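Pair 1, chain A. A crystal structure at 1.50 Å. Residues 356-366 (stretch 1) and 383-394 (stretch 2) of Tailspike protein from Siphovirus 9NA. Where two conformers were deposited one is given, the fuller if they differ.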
# COMPACT_ATOMS: atom_id res chain seq x y z
N ILE A 356 -11.89 4.03 -7.93
CA ILE A 356 -10.72 3.24 -8.31
C ILE A 356 -9.47 4.06 -8.13
O ILE A 356 -9.34 5.10 -8.77
CB ILE A 356 -10.82 2.82 -9.80
CG1 ILE A 356 -12.10 2.04 -10.09
CG2 ILE A 356 -9.62 2.00 -10.25
CD1 ILE A 356 -12.39 1.83 -11.56
N THR A 357 -8.57 3.60 -7.28
CA THR A 357 -7.35 4.36 -7.00
C THR A 357 -6.11 3.52 -6.95
O THR A 357 -6.17 2.36 -6.58
CB THR A 357 -7.44 5.14 -5.64
OG1 THR A 357 -7.75 4.25 -4.56
CG2 THR A 357 -8.52 6.23 -5.68
N ASN A 358 -4.99 4.11 -7.35
CA ASN A 358 -3.66 3.48 -7.19
C ASN A 358 -3.54 2.15 -7.91
O ASN A 358 -3.23 1.10 -7.32
CB ASN A 358 -3.30 3.41 -5.71
CG ASN A 358 -3.15 4.80 -5.12
OD1 ASN A 358 -2.38 5.61 -5.66
ND2 ASN A 358 -3.92 5.12 -4.11
N ILE A 359 -3.82 2.18 -9.21
CA ILE A 359 -3.74 1.00 -10.07
C ILE A 359 -2.44 1.05 -10.85
O ILE A 359 -2.12 2.10 -11.41
CB ILE A 359 -4.90 0.98 -11.08
CG1 ILE A 359 -6.24 1.15 -10.38
CG2 ILE A 359 -4.88 -0.29 -11.93
CD1 ILE A 359 -6.60 0.05 -9.40
N THR A 360 -1.70 -0.07 -10.91
CA THR A 360 -0.46 -0.18 -11.69
C THR A 360 -0.62 -1.41 -12.58
O THR A 360 -0.81 -2.51 -12.06
CB THR A 360 0.74 -0.34 -10.75
OG1 THR A 360 0.82 0.83 -9.92
CG2 THR A 360 2.05 -0.44 -11.55
N VAL A 361 -0.59 -1.22 -13.89
CA VAL A 361 -0.71 -2.32 -14.84
C VAL A 361 0.53 -2.34 -15.71
O VAL A 361 0.82 -1.35 -16.38
CB VAL A 361 -2.00 -2.20 -15.72
CG1 VAL A 361 -1.96 -3.19 -16.92
CG2 VAL A 361 -3.27 -2.40 -14.86
N VAL A 362 1.22 -3.49 -15.75
CA VAL A 362 2.44 -3.66 -16.53
C VAL A 362 2.28 -4.87 -17.41
O VAL A 362 1.88 -5.96 -16.96
CB VAL A 362 3.66 -3.88 -15.60
CG1 VAL A 362 4.93 -4.17 -16.43
CG2 VAL A 362 3.90 -2.65 -14.65
N CYS A 363 2.57 -4.65 -18.69
CA CYS A 363 2.55 -5.73 -19.68
C CYS A 363 1.26 -6.55 -19.71
O CYS A 363 1.33 -7.80 -19.70
CB CYS A 363 3.76 -6.66 -19.48
SG CYS A 363 4.07 -7.82 -20.87
N ALA A 364 0.09 -5.89 -19.71
CA ALA A 364 -1.16 -6.61 -19.97
C ALA A 364 -1.31 -6.87 -21.47
O ALA A 364 -0.43 -6.49 -22.28
CB ALA A 364 -2.36 -5.86 -19.39
N ASN A 365 -2.40 -7.52 -21.87
CA ASN A 365 -2.56 -7.90 -23.28
C ASN A 365 -1.30 -8.64 -23.75
O ASN A 365 -0.81 -8.43 -24.89
CB ASN A 365 -2.88 -6.65 -24.15
CG ASN A 365 -3.08 -6.97 -25.64
OD1 ASN A 365 -3.70 -7.98 -26.03
ND2 ASN A 365 -2.57 -6.08 -26.48
N LYS A 366 -0.80 -9.54 -22.90
CA LYS A 366 0.48 -10.18 -23.17
C LYS A 366 0.37 -11.03 -24.43
O LYS A 366 1.38 -11.23 -25.13
CB LYS A 366 0.95 -11.00 -21.95
CG LYS A 366 2.36 -11.64 -22.06
CD LYS A 366 2.63 -12.51 -20.81
CE LYS A 366 3.99 -13.18 -20.86
NZ LYS A 366 4.25 -14.11 -19.74
N ARG A 383 -8.18 7.49 -10.02
CA ARG A 383 -7.17 8.46 -9.52
C ARG A 383 -5.89 7.71 -9.23
O ARG A 383 -5.90 6.79 -8.40
CB ARG A 383 -7.61 9.23 -8.26
CG ARG A 383 -8.96 9.94 -8.31
CD ARG A 383 -9.99 9.14 -7.62
NE ARG A 383 -11.29 9.78 -7.44
CZ ARG A 383 -12.33 9.13 -6.89
NH1 ARG A 383 -12.19 7.86 -6.48
NH2 ARG A 383 -13.51 9.73 -6.78
N GLY A 384 -4.79 8.10 -9.86
CA GLY A 384 -3.52 7.48 -9.58
C GLY A 384 -3.39 6.20 -10.37
O GLY A 384 -3.62 5.11 -9.85
N ILE A 385 -3.08 6.34 -11.65
CA ILE A 385 -3.05 5.22 -12.58
C ILE A 385 -1.67 5.19 -13.23
O ILE A 385 -1.21 6.21 -13.75
CB ILE A 385 -4.15 5.43 -13.67
CG1 ILE A 385 -5.54 5.65 -13.01
CG2 ILE A 385 -4.12 4.26 -14.71
CD1 ILE A 385 -6.09 4.48 -12.15
N MET A 386 -1.02 4.03 -13.22
CA MET A 386 0.25 3.87 -13.93
C MET A 386 0.12 2.69 -14.88
O MET A 386 -0.27 1.59 -14.46
CB MET A 386 1.41 3.66 -12.95
CG MET A 386 1.73 4.89 -12.08
SD MET A 386 3.31 4.77 -11.26
CE MET A 386 3.04 3.46 -10.10
N VAL A 387 0.39 2.91 -16.16
CA VAL A 387 0.40 1.83 -17.14
C VAL A 387 1.78 1.73 -17.79
O VAL A 387 2.41 2.74 -18.12
CB VAL A 387 -0.65 2.11 -18.22
CG1 VAL A 387 -0.56 1.12 -19.38
CG2 VAL A 387 -2.07 2.04 -17.61
N HIS A 388 2.27 0.51 -18.00
CA HIS A 388 3.47 0.31 -18.80
C HIS A 388 3.20 -0.82 -19.77
O HIS A 388 3.41 -1.97 -19.44
CB HIS A 388 4.69 -0.01 -17.93
CG HIS A 388 5.98 0.02 -18.68
ND1 HIS A 388 7.20 0.06 -18.05
CD2 HIS A 388 6.24 0.08 -20.01
CE1 HIS A 388 8.16 0.10 -18.97
NE2 HIS A 388 7.60 0.13 -20.16
N ALA A 389 2.70 -0.47 -20.94
CA ALA A 389 2.38 -1.45 -21.97
C ALA A 389 3.67 -1.83 -22.68
O ALA A 389 4.52 -0.96 -22.94
CB ALA A 389 1.39 -0.84 -22.94
N TYR A 390 3.82 -3.11 -23.02
CA TYR A 390 5.00 -3.57 -23.79
C TYR A 390 4.60 -3.81 -25.24
O TYR A 390 5.32 -4.50 -26.01
CB TYR A 390 5.54 -4.87 -23.16
CG TYR A 390 6.22 -4.75 -21.78
CD1 TYR A 390 6.15 -3.59 -21.00
CD2 TYR A 390 6.87 -5.87 -21.22
CE1 TYR A 390 6.77 -3.50 -19.76
CE2 TYR A 390 7.47 -5.79 -19.94
CZ TYR A 390 7.40 -4.60 -19.21
OH TYR A 390 7.99 -4.52 -17.93
N THR A 391 3.46 -3.25 -25.60
CA THR A 391 2.95 -3.25 -26.97
C THR A 391 2.26 -1.91 -27.27
O THR A 391 1.77 -1.22 -26.33
CB THR A 391 1.92 -4.39 -27.18
OG1 THR A 391 1.43 -4.36 -28.54
CG2 THR A 391 0.73 -4.23 -26.21
N THR A 392 2.21 -1.57 -28.56
CA THR A 392 1.47 -0.39 -29.06
C THR A 392 -0.00 -0.68 -29.35
O THR A 392 -0.74 0.26 -29.66
CB THR A 392 2.13 0.25 -30.33
OG1 THR A 392 2.17 -0.72 -31.37
CG2 THR A 392 3.56 0.71 -30.00
N GLN A 393 -0.43 -1.94 -29.26
CA GLN A 393 -1.84 -2.26 -29.48
C GLN A 393 -2.76 -1.55 -28.49
O GLN A 393 -2.46 -1.44 -27.28
CB GLN A 393 -2.11 -3.76 -29.33
CG GLN A 393 -1.51 -4.60 -30.42
CD GLN A 393 -2.00 -6.05 -30.39
OE1 GLN A 393 -2.47 -6.55 -29.36
NE2 GLN A 393 -1.86 -6.75 -31.52
N GLY A 394 -3.89 -1.07 -29.01
CA GLY A 394 -4.98 -0.60 -28.14
C GLY A 394 -4.67 0.66 -27.35
O GLY A 394 -3.87 1.54 -27.79
O HOH W 1 2.00 -5.19 -22.89
O HOH W 2 -2.62 -3.19 -25.16

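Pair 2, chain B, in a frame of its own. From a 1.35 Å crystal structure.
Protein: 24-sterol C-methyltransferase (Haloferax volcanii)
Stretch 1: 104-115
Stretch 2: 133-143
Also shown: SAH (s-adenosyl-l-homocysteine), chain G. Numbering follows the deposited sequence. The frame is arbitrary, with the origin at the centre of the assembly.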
# COMPACT_ATOMS: atom_id res chain seq x y z
N VAL B 104 7.04 1.07 17.90
CA VAL B 104 6.05 0.17 17.28
C VAL B 104 6.35 -0.02 15.82
O VAL B 104 6.61 0.96 15.11
CB VAL B 104 4.61 0.71 17.55
CG1 VAL B 104 3.55 -0.09 16.83
CG2 VAL B 104 4.34 0.70 19.07
N ASP B 105 6.27 -1.28 15.33
CA ASP B 105 6.54 -1.49 13.90
C ASP B 105 5.35 -1.11 13.02
O ASP B 105 5.56 -0.57 11.94
CB ASP B 105 6.96 -2.94 13.63
CG ASP B 105 8.27 -3.30 14.33
OD1 ASP B 105 9.30 -2.70 14.00
OD2 ASP B 105 8.22 -4.07 15.31
N HIS B 106 4.11 -1.47 13.46
CA HIS B 106 2.93 -1.12 12.66
C HIS B 106 1.75 -0.89 13.58
O HIS B 106 1.68 -1.45 14.68
CB HIS B 106 2.54 -2.24 11.68
CG HIS B 106 3.64 -2.65 10.77
ND1 HIS B 106 4.46 -3.75 11.06
CD2 HIS B 106 4.07 -2.05 9.65
CE1 HIS B 106 5.35 -3.78 10.09
NE2 HIS B 106 5.19 -2.78 9.22
N VAL B 107 0.83 -0.04 13.11
CA VAL B 107 -0.42 0.22 13.85
C VAL B 107 -1.56 -0.14 12.89
O VAL B 107 -1.54 0.22 11.70
CB VAL B 107 -0.52 1.72 14.25
CG1 VAL B 107 -1.88 2.04 14.88
CG2 VAL B 107 0.59 2.08 15.23
N TRP B 108 -2.57 -0.85 13.42
CA TRP B 108 -3.77 -1.25 12.72
C TRP B 108 -4.96 -0.64 13.44
O TRP B 108 -4.98 -0.60 14.67
CB TRP B 108 -3.91 -2.79 12.80
CG TRP B 108 -5.30 -3.30 12.50
CD1 TRP B 108 -6.29 -3.55 13.42
CD2 TRP B 108 -5.87 -3.53 11.21
NE1 TRP B 108 -7.44 -3.98 12.76
CE2 TRP B 108 -7.22 -3.94 11.40
CE3 TRP B 108 -5.37 -3.42 9.89
CZ2 TRP B 108 -8.03 -4.34 10.34
CZ3 TRP B 108 -6.20 -3.77 8.82
CH2 TRP B 108 -7.53 -4.19 9.06
N SER B 109 -5.96 -0.20 12.69
CA SER B 109 -7.21 0.19 13.30
C SER B 109 -8.35 -0.08 12.32
O SER B 109 -8.30 0.35 11.17
CB SER B 109 -7.17 1.64 13.76
OG SER B 109 -8.41 2.01 14.37
N MET B 110 -9.39 -0.78 12.78
CA MET B 110 -10.56 -1.04 11.93
C MET B 110 -11.81 -0.55 12.68
O MET B 110 -12.03 -0.91 13.85
CB MET B 110 -10.70 -2.55 11.66
CG MET B 110 -12.03 -2.99 11.05
SD MET B 110 -12.21 -2.38 9.36
CE MET B 110 -13.68 -3.28 8.80
N GLU B 111 -12.63 0.24 11.98
CA GLU B 111 -13.92 0.69 12.49
C GLU B 111 -13.80 1.36 13.86
O GLU B 111 -14.75 1.25 14.66
CB GLU B 111 -14.88 -0.54 12.54
CG GLU B 111 -15.43 -0.87 11.16
CD GLU B 111 -16.46 0.15 10.74
OE1 GLU B 111 -16.07 1.31 10.43
OE2 GLU B 111 -17.67 -0.16 10.82
N ALA B 112 -12.76 2.19 14.07
CA ALA B 112 -12.58 2.84 15.38
C ALA B 112 -12.07 4.24 15.25
O ALA B 112 -12.32 5.07 16.10
CB ALA B 112 -11.59 2.04 16.23
N PHE B 113 -11.26 4.51 14.21
CA PHE B 113 -10.56 5.78 14.16
C PHE B 113 -11.46 7.00 14.22
O PHE B 113 -11.08 7.99 14.86
CB PHE B 113 -9.65 5.85 12.92
CG PHE B 113 -8.97 7.18 12.72
CD1 PHE B 113 -7.82 7.50 13.43
CD2 PHE B 113 -9.52 8.14 11.88
CE1 PHE B 113 -7.21 8.75 13.25
CE2 PHE B 113 -8.93 9.40 11.73
CZ PHE B 113 -7.78 9.68 12.40
N TYR B 114 -12.61 6.91 13.58
CA TYR B 114 -13.50 8.05 13.46
C TYR B 114 -14.23 8.35 14.77
O TYR B 114 -14.97 9.34 14.82
CB TYR B 114 -14.44 7.86 12.29
CG TYR B 114 -15.15 6.52 12.29
CD1 TYR B 114 -16.30 6.32 13.04
CD2 TYR B 114 -14.71 5.48 11.47
CE1 TYR B 114 -17.00 5.12 13.00
CE2 TYR B 114 -15.38 4.25 11.45
CZ TYR B 114 -16.54 4.08 12.20
OH TYR B 114 -17.27 2.91 12.13
N TYR B 115 -14.00 7.57 15.84
CA TYR B 115 -14.56 7.93 17.15
C TYR B 115 -13.54 8.78 17.93
O TYR B 115 -13.86 9.27 19.03
CB TYR B 115 -14.88 6.67 17.97
CG TYR B 115 -15.94 5.78 17.36
CD1 TYR B 115 -17.28 6.18 17.33
CD2 TYR B 115 -15.63 4.53 16.86
CE1 TYR B 115 -18.27 5.35 16.81
CE2 TYR B 115 -16.60 3.71 16.28
CZ TYR B 115 -17.92 4.12 16.26
OH TYR B 115 -18.89 3.30 15.73
N GLY B 133 9.54 4.32 8.88
CA GLY B 133 9.29 3.25 7.93
C GLY B 133 8.14 2.34 8.33
O GLY B 133 7.74 1.48 7.54
N GLY B 134 7.66 2.48 9.56
CA GLY B 134 6.51 1.70 10.04
C GLY B 134 5.22 2.18 9.40
O GLY B 134 5.16 3.32 8.94
N THR B 135 4.16 1.33 9.43
CA THR B 135 2.93 1.70 8.74
C THR B 135 1.75 1.80 9.64
O THR B 135 1.74 1.22 10.74
CB THR B 135 2.55 0.69 7.61
OG1 THR B 135 2.10 -0.55 8.18
CG2 THR B 135 3.71 0.46 6.61
N PHE B 136 0.80 2.63 9.22
CA PHE B 136 -0.51 2.74 9.86
C PHE B 136 -1.52 2.29 8.81
O PHE B 136 -1.62 2.92 7.75
CB PHE B 136 -0.81 4.20 10.32
CG PHE B 136 -2.23 4.41 10.84
CD1 PHE B 136 -2.85 3.43 11.63
CD2 PHE B 136 -2.90 5.60 10.60
CE1 PHE B 136 -4.14 3.63 12.12
CE2 PHE B 136 -4.16 5.82 11.13
CZ PHE B 136 -4.78 4.84 11.88
N TYR B 137 -2.31 1.24 9.14
CA TYR B 137 -3.39 0.73 8.29
C TYR B 137 -4.69 1.19 8.96
O TYR B 137 -5.03 0.68 10.04
CB TYR B 137 -3.30 -0.81 8.19
CG TYR B 137 -2.43 -1.25 7.04
CD1 TYR B 137 -1.06 -1.01 7.03
CD2 TYR B 137 -2.98 -1.91 5.94
CE1 TYR B 137 -0.27 -1.33 5.92
CE2 TYR B 137 -2.20 -2.26 4.84
CZ TYR B 137 -0.85 -1.95 4.82
OH TYR B 137 -0.12 -2.27 3.71
N CYS B 138 -5.39 2.14 8.32
CA CYS B 138 -6.59 2.73 8.86
C CYS B 138 -7.78 2.31 8.00
O CYS B 138 -7.91 2.79 6.86
CB CYS B 138 -6.41 4.25 8.82
SG CYS B 138 -7.81 5.17 9.49
N ALA B 139 -8.64 1.41 8.56
CA ALA B 139 -9.76 0.90 7.77
C ALA B 139 -11.04 1.40 8.42
O ALA B 139 -11.20 1.27 9.66
CB ALA B 139 -9.73 -0.61 7.76
N VAL B 140 -11.94 1.99 7.61
CA VAL B 140 -13.14 2.59 8.16
C VAL B 140 -14.32 2.34 7.24
O VAL B 140 -14.17 2.40 6.01
CB VAL B 140 -13.00 4.11 8.42
CG1 VAL B 140 -11.94 4.42 9.48
CG2 VAL B 140 -12.71 4.88 7.14
N ASN B 141 -15.52 2.19 7.84
CA ASN B 141 -16.76 2.09 7.08
C ASN B 141 -17.58 3.37 7.14
O ASN B 141 -18.52 3.49 6.36
CB ASN B 141 -17.62 0.88 7.54
CG ASN B 141 -16.95 -0.43 7.20
OD1 ASN B 141 -16.08 -0.47 6.36
ND2 ASN B 141 -17.31 -1.51 7.87
N TYR B 142 -17.23 4.30 8.03
CA TYR B 142 -17.92 5.57 8.18
C TYR B 142 -17.03 6.62 7.51
O TYR B 142 -15.96 6.93 8.04
CB TYR B 142 -18.11 5.89 9.67
CG TYR B 142 -18.79 7.22 9.92
CD1 TYR B 142 -20.16 7.39 9.70
CD2 TYR B 142 -18.07 8.30 10.40
CE1 TYR B 142 -20.80 8.60 9.97
CE2 TYR B 142 -18.70 9.51 10.72
CZ TYR B 142 -20.06 9.65 10.48
OH TYR B 142 -20.68 10.85 10.79
N TYR B 143 -17.44 7.11 6.32
CA TYR B 143 -16.66 8.07 5.56
C TYR B 143 -17.58 8.75 4.57
O TYR B 143 -18.68 8.24 4.30
CB TYR B 143 -15.41 7.41 4.93
CG TYR B 143 -15.70 6.27 3.98
CD1 TYR B 143 -15.81 4.96 4.45
CD2 TYR B 143 -15.87 6.51 2.62
CE1 TYR B 143 -16.10 3.91 3.58
CE2 TYR B 143 -16.15 5.46 1.74
CZ TYR B 143 -16.25 4.16 2.23
OH TYR B 143 -16.54 3.10 1.38
N SAH G . -11.65 -3.13 15.62
CA SAH G . -12.83 -3.90 16.10
CB SAH G . -13.84 -3.07 16.98
CG SAH G . -14.50 -1.93 16.21
SD SAH G . -15.68 -1.03 17.28
C SAH G . -13.61 -4.56 14.93
O SAH G . -13.09 -4.35 13.75
OXT SAH G . -14.60 -5.22 15.11
C5' SAH G . -14.70 0.37 17.89
C4' SAH G . -13.77 0.00 19.04
O4' SAH G . -12.97 1.17 19.34
C3' SAH G . -14.56 -0.34 20.31
O3' SAH G . -14.12 -1.55 20.91
C2' SAH G . -14.41 0.92 21.17
O2' SAH G . -14.48 0.71 22.58
C1' SAH G . -13.05 1.46 20.73
N9 SAH G . -12.89 2.91 20.89
C8 SAH G . -13.70 3.90 20.38
N7 SAH G . -13.29 5.11 20.64
C5 SAH G . -12.12 4.92 21.37
C6 SAH G . -11.20 5.81 21.96
N6 SAH G . -11.33 7.15 21.93
N1 SAH G . -10.15 5.29 22.63
C2 SAH G . -10.04 3.95 22.72
N3 SAH G . -10.84 3.01 22.21
C4 SAH G . -11.87 3.56 21.54
O HOH W 3 7.27 -1.15 6.94
O HOH W 4 -10.35 2.51 12.32

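Pair 1, from the tailspike protein, and pair 2, from the sterol methyltransferase, are built on the same two-stranded parallel arrangement. In each, the strand axes approach to within 4.8 Å and 4.7 Å, respectively, their directions differ by only 2°, and 14 central residues superpose with an RMSD of 0.7 Å. The hydrogen-bond ladder is also shared. In pair 1, A:Met386 N donates to A:Ile359 O (2.9 Å), A:Val361 N to A:Met386 O (2.9 Å), A:His388 N to A:Val361 O (2.9 Å) and A:Cys363 N to A:His388 O (2.9 Å). In pair 2 the equivalent bonds run from B:Tyr137 N to B:Val107 O (2.9 Å), B:Ser109 N to B:Tyr137 O (2.9 Å), B:Ala139 N to B:Ser109 O (2.8 Å) and B:Glu111 N to B:Ala139 O (2.9 Å). One residue of each bridged pair supplies both its NH and its CO, to the two neighbours of its partner. With the strands in register, the side chains of bridged residues lie on the same face of the sheet.

On one face, A:Ile359 and A:Ile385 match B:Val107 and B:Phe136. Two aliphatic chains meet in pair 1, A:Ile359 CG1 lying 3.8 Å from A:Ile385 CD1; in pair 2 an aromatic ring takes one place, with B:Val107 CG1 3.7 Å from B:Phe136 CD1. The ring reaches further along the strand, so that B:Phe136 CE1 also comes within 4.0 Å of B:Ser109 CB. The next bridge on this face joins A:Val361 to A:Val387 and, in pair 2, B:Ser109 to B:Cys138. Here the side-chain centres nearly coincide, 0.6 Å apart at both positions, although two valines in pair 1 correspond to a serine and a cysteine in pair 2. B:Cys138 gains a neighbour from beyond the strand, its SG lying 4.0 Å from B:Phe113 CB.

On the opposite face, A:Thr360 and A:Met386 match B:Trp108 and B:Tyr137. The small threonine is met by the long methionine, A:Thr360 OG1 lying 3.4 Å from A:Met386 CE, whereas in pair 2 two large aromatic residues meet, with B:Trp108 CE3 3.7 Å from B:Tyr137 CB. At the following bridge the two pairs put the larger residue on different strands: A:Val362 sits beside the larger A:His388 (A:Val362 CG2 to A:His388 CB, 4.3 Å), but B:Met110 lies against the small B:Ala139, with its SD 3.4 Å from B:Ala139 CB.

Past the strand ends, A:Cys363 and B:Glu111 share left-handed backbone angles but use them differently. A:Cys363 CB rests over a face of the A:Tyr390 ring, 3.8 Å from its centroid. At the matching positions B:Glu111 OE1 accepts a hydrogen bond from B:Asn141 N (2.8 Å), so a polar clasp takes the place of an aromatic cover. A:Thr391 and B:Tyr142 both point toward the other stretch. A:Thr391 CG2 approaches A:Asn365 ND2 at 3.8 Å, while B:Tyr142 CB packs over a face of the B:Tyr114 ring, 3.5 Å from its centroid.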